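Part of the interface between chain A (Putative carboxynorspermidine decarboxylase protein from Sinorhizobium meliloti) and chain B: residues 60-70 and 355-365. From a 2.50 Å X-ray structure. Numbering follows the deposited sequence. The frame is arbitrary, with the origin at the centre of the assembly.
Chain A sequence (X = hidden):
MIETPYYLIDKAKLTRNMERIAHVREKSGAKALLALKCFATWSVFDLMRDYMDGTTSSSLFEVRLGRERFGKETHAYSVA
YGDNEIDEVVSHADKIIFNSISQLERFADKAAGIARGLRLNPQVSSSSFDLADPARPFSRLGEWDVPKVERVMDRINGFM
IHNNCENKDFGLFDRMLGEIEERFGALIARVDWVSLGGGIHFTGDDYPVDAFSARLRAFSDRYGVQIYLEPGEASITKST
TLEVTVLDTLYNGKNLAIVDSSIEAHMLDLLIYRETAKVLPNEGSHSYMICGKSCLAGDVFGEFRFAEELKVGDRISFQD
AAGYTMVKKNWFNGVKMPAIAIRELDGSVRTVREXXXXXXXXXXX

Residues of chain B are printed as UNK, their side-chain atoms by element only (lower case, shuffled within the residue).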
# COMPACT_ATOMS: atom_id res chain seq x y z
N LEU A 60 11.12 7.11 13.12
CA LEU A 60 10.87 7.29 14.55
C LEU A 60 10.05 6.14 15.12
O LEU A 60 10.42 5.53 16.13
CB LEU A 60 10.16 8.62 14.82
CG LEU A 60 9.78 8.90 16.29
CD1 LEU A 60 10.98 8.77 17.23
CD2 LEU A 60 9.12 10.31 16.42
N PHE A 61 8.94 5.85 14.45
CA PHE A 61 8.07 4.78 14.91
C PHE A 61 8.75 3.43 15.04
O PHE A 61 8.50 2.72 16.01
CB PHE A 61 6.83 4.73 14.06
CG PHE A 61 5.92 5.88 14.34
CD1 PHE A 61 6.21 6.76 15.39
CD2 PHE A 61 4.74 6.06 13.62
CE1 PHE A 61 5.37 7.82 15.72
CE2 PHE A 61 3.87 7.12 13.94
CZ PHE A 61 4.19 8.01 14.99
N GLU A 62 9.64 3.12 14.10
CA GLU A 62 10.40 1.87 14.12
C GLU A 62 11.42 1.82 15.23
O GLU A 62 11.57 0.80 15.88
CB GLU A 62 11.12 1.62 12.79
CG GLU A 62 10.19 1.08 11.71
CD GLU A 62 10.89 0.66 10.42
OE1 GLU A 62 12.13 0.88 10.31
OE2 GLU A 62 10.20 0.11 9.52
N VAL A 63 12.13 2.92 15.46
CA VAL A 63 13.16 2.91 16.51
C VAL A 63 12.48 2.80 17.85
O VAL A 63 13.02 2.15 18.74
CB VAL A 63 14.20 4.11 16.43
CG1 VAL A 63 13.58 5.40 16.78
CG2 VAL A 63 15.40 3.87 17.36
N ARG A 64 11.31 3.41 17.98
CA ARG A 64 10.57 3.35 19.23
C ARG A 64 10.06 1.93 19.47
O ARG A 64 10.23 1.39 20.56
CB ARG A 64 9.42 4.36 19.24
CG ARG A 64 8.46 4.19 20.39
CD ARG A 64 7.60 5.46 20.59
NE ARG A 64 6.60 5.28 21.65
CZ ARG A 64 5.62 6.14 21.97
NH1 ARG A 64 5.44 7.28 21.28
NH2 ARG A 64 4.78 5.84 22.96
N LEU A 65 9.43 1.33 18.46
CA LEU A 65 9.01 -0.05 18.54
C LEU A 65 10.20 -0.93 18.89
O LEU A 65 10.05 -1.83 19.71
CB LEU A 65 8.37 -0.52 17.22
CG LEU A 65 7.83 -1.96 17.12
CD1 LEU A 65 6.49 -2.00 17.79
CD2 LEU A 65 7.65 -2.48 15.72
N GLY A 66 11.37 -0.67 18.30
CA GLY A 66 12.56 -1.47 18.61
C GLY A 66 12.98 -1.38 20.06
O GLY A 66 13.28 -2.40 20.72
N ARG A 67 12.97 -0.17 20.59
CA ARG A 67 13.37 0.02 21.96
C ARG A 67 12.36 -0.57 22.92
O ARG A 67 12.75 -1.17 23.88
CB ARG A 67 13.64 1.50 22.27
CG ARG A 67 13.76 1.89 23.76
CD ARG A 67 15.02 1.30 24.42
NE ARG A 67 16.24 1.67 23.70
CZ ARG A 67 17.26 0.84 23.46
NH1 ARG A 67 17.22 -0.43 23.85
NH2 ARG A 67 18.33 1.30 22.80
N GLU A 68 11.07 -0.42 22.64
CA GLU A 68 10.02 -0.82 23.61
C GLU A 68 9.62 -2.31 23.58
O GLU A 68 9.21 -2.86 24.58
CB GLU A 68 8.79 0.10 23.51
CG GLU A 68 9.08 1.54 23.96
CD GLU A 68 7.88 2.52 23.83
OE1 GLU A 68 6.79 2.11 23.34
OE2 GLU A 68 8.04 3.72 24.21
N ARG A 69 9.77 -2.98 22.43
CA ARG A 69 9.30 -4.36 22.30
C ARG A 69 10.41 -5.36 22.07
O ARG A 69 10.25 -6.55 22.30
CB ARG A 69 8.30 -4.48 21.15
CG ARG A 69 7.06 -3.59 21.28
CD ARG A 69 6.22 -4.05 22.39
NE ARG A 69 5.02 -3.26 22.49
CZ ARG A 69 4.04 -3.51 23.36
NH1 ARG A 69 4.12 -4.55 24.17
NH2 ARG A 69 2.96 -2.74 23.39
N PHE A 70 11.54 -4.89 21.57
CA PHE A 70 12.64 -5.79 21.31
C PHE A 70 13.78 -5.58 22.32
O PHE A 70 14.24 -6.53 22.90
CB PHE A 70 13.11 -5.61 19.88
CG PHE A 70 13.89 -6.77 19.34
CD1 PHE A 70 15.19 -7.00 19.75
CD2 PHE A 70 13.35 -7.59 18.36
CE1 PHE A 70 15.94 -8.04 19.22
CE2 PHE A 70 14.08 -8.65 17.83
CZ PHE A 70 15.37 -8.87 18.25
N UNK B 355 -2.62 10.36 13.13
CA UNK B 355 -2.17 9.00 13.33
C UNK B 355 -0.95 9.01 14.23
O UNK B 355 -0.02 9.78 14.03
c UNK B 355 -5.38 8.22 9.42
c UNK B 355 -1.92 8.28 12.01
c UNK B 355 -3.13 8.26 11.08
c UNK B 355 -4.35 9.14 9.18
c UNK B 355 -4.18 7.36 11.30
c UNK B 355 -5.29 7.34 10.49
c UNK B 355 -3.23 9.15 10.02
N UNK B 356 -0.98 8.16 15.25
CA UNK B 356 -0.01 8.22 16.30
C UNK B 356 0.75 6.90 16.35
O UNK B 356 0.40 5.94 15.66
c UNK B 356 -1.71 9.58 17.53
o UNK B 356 -1.45 7.22 17.90
c UNK B 356 -0.73 8.41 17.62
N UNK B 357 1.77 6.84 17.20
CA UNK B 357 2.53 5.63 17.42
C UNK B 357 1.63 4.41 17.70
O UNK B 357 1.85 3.31 17.17
c UNK B 357 3.90 3.84 20.05
o UNK B 357 6.18 1.01 19.76
c UNK B 357 3.55 5.84 18.57
c UNK B 357 5.26 4.07 18.09
c UNK B 357 4.26 4.57 18.92
c UNK B 357 5.91 2.89 18.39
c UNK B 357 5.55 2.19 19.52
c UNK B 357 4.55 2.64 20.36
N UNK B 358 0.63 4.62 18.53
CA UNK B 358 -0.27 3.55 18.92
C UNK B 358 -1.05 3.00 17.70
O UNK B 358 -1.35 1.82 17.65
c UNK B 358 -1.22 4.02 20.03
N UNK B 359 -1.37 3.84 16.72
CA UNK B 359 -1.91 3.32 15.47
C UNK B 359 -0.88 2.43 14.82
O UNK B 359 -1.16 1.29 14.52
c UNK B 359 -3.51 5.20 15.05
o UNK B 359 -3.42 6.44 15.26
o UNK B 359 -4.55 4.57 15.27
c UNK B 359 -2.32 4.45 14.54
N UNK B 360 0.34 2.91 14.64
CA UNK B 360 1.37 2.07 14.04
C UNK B 360 1.53 0.74 14.77
O UNK B 360 1.44 -0.31 14.14
o UNK B 360 7.31 -0.23 12.76
c UNK B 360 6.17 0.47 13.02
c UNK B 360 2.71 2.80 13.99
c UNK B 360 4.91 1.74 14.56
c UNK B 360 4.06 1.43 12.34
c UNK B 360 3.90 1.95 13.63
c UNK B 360 5.20 0.67 12.02
c UNK B 360 6.03 0.99 14.27
N UNK B 361 1.71 0.81 16.10
CA UNK B 361 2.05 -0.36 16.90
C UNK B 361 0.95 -1.40 16.83
O UNK B 361 1.22 -2.60 16.70
c UNK B 361 3.07 -1.03 19.10
c UNK B 361 3.04 -0.89 20.60
c UNK B 361 2.27 0.01 18.36
o UNK B 361 4.12 -1.03 21.25
o UNK B 361 1.93 -0.64 21.13
N UNK B 362 -0.28 -0.89 16.93
CA UNK B 362 -1.51 -1.68 16.87
C UNK B 362 -1.81 -2.29 15.48
O UNK B 362 -2.61 -3.22 15.36
c UNK B 362 -2.66 -0.75 18.93
n UNK B 362 -3.26 0.71 20.75
o UNK B 362 -4.16 1.13 18.74
c UNK B 362 -3.43 0.44 19.46
c UNK B 362 -2.70 -0.86 17.41
N UNK B 363 -1.17 -1.79 14.44
CA UNK B 363 -1.34 -2.43 13.16
C UNK B 363 -0.44 -3.67 12.99
O UNK B 363 -0.62 -4.42 12.04
c UNK B 363 -1.11 -1.44 12.03
o UNK B 363 0.27 -1.15 11.95
N UNK B 364 0.50 -3.91 13.91
CA UNK B 364 1.53 -4.97 13.73
C UNK B 364 1.35 -6.18 14.61
O UNK B 364 1.96 -7.21 14.42
c UNK B 364 3.64 -4.52 11.53
c UNK B 364 3.40 -3.60 12.78
c UNK B 364 2.94 -4.41 13.98
c UNK B 364 4.58 -2.71 13.12
N UNK B 365 0.52 -6.04 15.62
CA UNK B 365 0.30 -7.11 16.57
C UNK B 365 -0.67 -6.60 17.59
O UNK B 365 -0.82 -7.20 18.64
OXT UNK B 365 -1.33 -5.59 17.37
o UNK B 365 1.93 -8.89 16.85
c UNK B 365 1.59 -7.57 17.25
O HOH W 1 7.98 -1.28 10.23

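Position 355 of chain B carries one carbon followed by a six-carbon ring with no heteroatom, and the end of the side chain leads away from chain A; it is Phe B355. At 356 a single carbon bears one oxygen and one carbon, the branched pattern of threonine. Thr B356 occupies the N-cap position before the short helix, and its backbone N donates to a carboxylate oxygen at 359.

Position 357 has a carbon, a six-carbon ring and a terminal oxygen, and its side chain sits among Phe A61, Arg A64, Leu A65 and Glu A68. This is Tyr B357. The guanidinium of Arg A64 lies flat on its ring, the planes 8° apart, with NE of Arg A64 3.5 Å from CD2 of Tyr B357. A weak bond from Arg A64 NE to Glu A68 OE2 (3.3 Å) links this arginine to its own helix. The phenol OH of Tyr B357 comes within 3.3 Å of Leu A65 CA, and the ring turns its edge toward the face of Phe A61.

A lone side-chain carbon at 358, pointing away from chain A, gives Ala B358. At 359, two carbons with two oxygens on the second identify Asp B359, whose OD2 accepts a hydrogen bond from Thr B356 N at 3.0 Å.

Position 360 again shows a ring of six carbons bearing an oxygen, hence Tyr B360. CB of Phe A61 packs over its face, 3.6 Å from Tyr B360 CD2, while water 1 joins its OH (2.8 Å from the water O) to OE2 of Glu A62 (2.7 Å from the same O).

Three carbons ending in two oxygens, facing Arg A69, make 361 Glu B361. Its OE1 accepts from Arg A69 NE at 2.7 Å and from Arg A69 NH2 at 3.0 Å, forming a salt bridge.

At 362, three carbons ending in one oxygen and one nitrogen are those of Gln B362, out of reach of chain A. One carbon and one oxygen at 363 give Ser B363, whose OG donates to Tyr B360 O at 2.6 Å. Position 364 has four side-chain carbons forked at the second, and they lie against Leu A65; this is Leu B364, with its CD1 4.0 Å from Leu A65 CD2. The final position, 365, has one carbon, one oxygen and a terminal carboxylate: Ser B365.

The contact therefore combines aromatic packing with charge pairing. Two tyrosines one helical turn apart engage Phe A61 and Leu A65, Arg A64 covers a face of the first, and the Arg A69–Glu B361 salt bridge adds a direct ionic link between the chains.

Chain B (355-365) FTYADYEQSLS
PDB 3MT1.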